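AlkZ (Streptomyces sahachiroi, PDB 5UUJ) belongs to the AlkZ-like DNA glycosylase family, grouped in the helix-turn-helix clan. Local coordinates at residues 8-13 with 277-282. Residues are numbered along the deposited sequence; the frame is centred on the assembly and turned at random.
Sequences SWRQVF and PCTGIR
The carbonyl oxygen of C278 is gripped side-on by R10, whose NE lies 3.0 Å and NH2 2.8 Å from C278 O. The oxygen sits close to the guanidinium plane, and NE also stays in the plane of the carbonyl, whereas NH2 is tilted 23° from it. The arginine chain bends at chi3 (69°), which turns NE back toward this acceptor, and at the same edge T279 CG2 packs 3.4 Å from R10 NH2. A reciprocal bond closes the pairing: C278 N donates to R10 O at 2.7 Å, approaching from above the carbonyl plane, 56° out of it. One residue of the helix thus serves both the N-H and the C=O of C278. Next to this bond, C278 CB lies 3.9 Å from F13 CB, and its side chain also touches A14 and M17 further along helix 9-19. Q11 N donates back to S8 OG and S8 N to Q11 OE1, while Q11 NE2 bonds to T275 O, tying the helix start to the residues just before P277. S8 and Q11 thereby form a capping box at the start of helix 9-19, whose first turn binds, through R10, the extended linker joining helix 269-274 to edge strand 281-284.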
loop_
_atom_site.group_PDB
_atom_site.type_symbol
_atom_site.label_atom_id
_atom_site.label_comp_id
_atom_site.label_asym_id
_atom_site.label_seq_id
_atom_site.Cartn_x
_atom_site.Cartn_y
_atom_site.Cartn_z
ATOM N N SER A 8 11.929 4.558 22.374
ATOM C CA SER A 8 11.995 3.105 22.306
ATOM C C SER A 8 11.176 2.621 21.119
ATOM O O SER A 8 10.357 3.365 20.580
ATOM C CB SER A 8 11.479 2.475 23.595
ATOM O OG SER A 8 10.081 2.664 23.713
ATOM N N TRP A 9 11.386 1.374 20.714
ATOM C CA TRP A 9 10.632 0.820 19.600
ATOM C C TRP A 9 9.176 0.610 19.989
ATOM O O TRP A 9 8.279 0.792 19.168
ATOM C CB TRP A 9 11.252 -0.491 19.116
ATOM C CG TRP A 9 12.394 -0.261 18.179
ATOM C CD1 TRP A 9 13.702 -0.570 18.390
ATOM C CD2 TRP A 9 12.329 0.354 16.886
ATOM N NE1 TRP A 9 14.459 -0.192 17.306
ATOM C CE2 TRP A 9 13.638 0.378 16.369
ATOM C CE3 TRP A 9 11.290 0.886 16.116
ATOM C CZ2 TRP A 9 13.938 0.909 15.117
ATOM C CZ3 TRP A 9 11.589 1.415 14.875
ATOM C CH2 TRP A 9 12.903 1.421 14.388
ATOM N N ARG A 10 8.936 0.240 21.241
ATOM C CA ARG A 10 7.570 0.020 21.700
ATOM C C ARG A 10 6.801 1.338 21.801
ATOM O O ARG A 10 5.582 1.351 21.668
ATOM C CB ARG A 10 7.568 -0.719 23.036
ATOM C CG ARG A 10 7.838 -2.207 22.871
ATOM C CD ARG A 10 7.857 -2.952 24.188
ATOM N NE ARG A 10 6.535 -3.024 24.802
ATOM C CZ ARG A 10 6.243 -3.779 25.855
ATOM N NH1 ARG A 10 7.176 -4.538 26.415
ATOM N NH2 ARG A 10 5.013 -3.783 26.348
ATOM N N GLN A 11 7.506 2.443 22.020
ATOM C CA GLN A 11 6.892 3.758 21.860
ATOM C C GLN A 11 6.487 3.967 20.405
ATOM O O GLN A 11 5.352 4.345 20.117
ATOM C CB GLN A 11 7.838 4.873 22.295
ATOM C CG GLN A 11 7.909 5.092 23.788
ATOM C CD GLN A 11 8.650 6.365 24.140
ATOM O OE1 GLN A 11 9.842 6.502 23.853
ATOM N NE2 GLN A 11 7.944 7.312 24.750
ATOM N N VAL A 12 7.426 3.715 19.495
ATOM C CA VAL A 12 7.189 3.890 18.068
ATOM C C VAL A 12 6.017 3.028 17.599
ATOM O O VAL A 12 5.158 3.498 16.856
ATOM C CB VAL A 12 8.457 3.552 17.246
ATOM C CG1 VAL A 12 8.150 3.460 15.749
ATOM C CG2 VAL A 12 9.540 4.597 17.496
ATOM N N PHE A 13 5.973 1.776 18.043
ATOM C CA PHE A 13 4.911 0.862 17.631
ATOM C C PHE A 13 3.544 1.375 18.067
ATOM O O PHE A 13 2.588 1.360 17.289
ATOM C CB PHE A 13 5.141 -0.538 18.205
ATOM C CG PHE A 13 6.404 -1.196 17.728
ATOM C CD1 PHE A 13 6.959 -0.872 16.499
ATOM C CD2 PHE A 13 7.040 -2.141 18.514
ATOM C CE1 PHE A 13 8.119 -1.480 16.063
ATOM C CE2 PHE A 13 8.204 -2.755 18.082
ATOM C CZ PHE A 13 8.742 -2.422 16.856
ATOM N N PRO A 277 4.698 2.926 25.930
ATOM C CA PRO A 277 5.132 1.726 25.205
ATOM C C PRO A 277 3.978 0.811 24.801
ATOM O O PRO A 277 3.042 0.609 25.571
ATOM C CB PRO A 277 6.050 1.024 26.212
ATOM C CG PRO A 277 6.578 2.108 27.056
ATOM C CD PRO A 277 5.485 3.131 27.161
ATOM N N CYS A 278 4.060 0.263 23.595
ATOM C CA CYS A 278 2.997 -0.564 23.043
ATOM C C CYS A 278 2.732 -1.811 23.889
ATOM O O CYS A 278 3.665 -2.513 24.285
ATOM C CB CYS A 278 3.347 -0.977 21.609
ATOM S SG CYS A 278 2.010 -1.795 20.697
ATOM N N THR A 279 1.453 -2.061 24.168
ATOM C CA THR A 279 1.009 -3.300 24.803
ATOM C C THR A 279 -0.242 -3.829 24.105
ATOM O O THR A 279 -1.006 -3.059 23.526
ATOM C CB THR A 279 0.691 -3.108 26.300
ATOM O OG1 THR A 279 -0.334 -2.118 26.452
ATOM C CG2 THR A 279 1.927 -2.679 27.071
ATOM N N GLY A 280 -0.443 -5.142 24.161
ATOM C CA GLY A 280 -1.682 -5.748 23.703
ATOM C C GLY A 280 -1.553 -6.579 22.441
ATOM O O GLY A 280 -0.493 -6.629 21.818
ATOM N N ILE A 281 -2.653 -7.226 22.070
ATOM C CA ILE A 281 -2.698 -8.096 20.900
ATOM C C ILE A 281 -3.512 -7.455 19.783
ATOM O O ILE A 281 -4.526 -6.802 20.031
ATOM C CB ILE A 281 -3.313 -9.471 21.240
ATOM C CG1 ILE A 281 -2.577 -10.120 22.414
ATOM C CG2 ILE A 281 -3.297 -10.393 20.022
ATOM C CD1 ILE A 281 -1.109 -10.373 22.165
ATOM N N ARG A 282 -3.060 -7.659 18.553
ATOM C CA ARG A 282 -3.788 -7.205 17.380
ATOM C C ARG A 282 -3.691 -8.275 16.291
ATOM O O ARG A 282 -2.613 -8.808 16.030
ATOM C CB ARG A 282 -3.233 -5.864 16.893
ATOM C CG ARG A 282 -4.114 -5.133 15.900
ATOM C CD ARG A 282 -5.364 -4.544 16.541
ATOM N NE ARG A 282 -6.458 -4.496 15.570
ATOM C CZ ARG A 282 -7.311 -3.486 15.415
ATOM N NH1 ARG A 282 -7.236 -2.396 16.168
ATOM N NH2 ARG A 282 -8.254 -3.572 14.490
#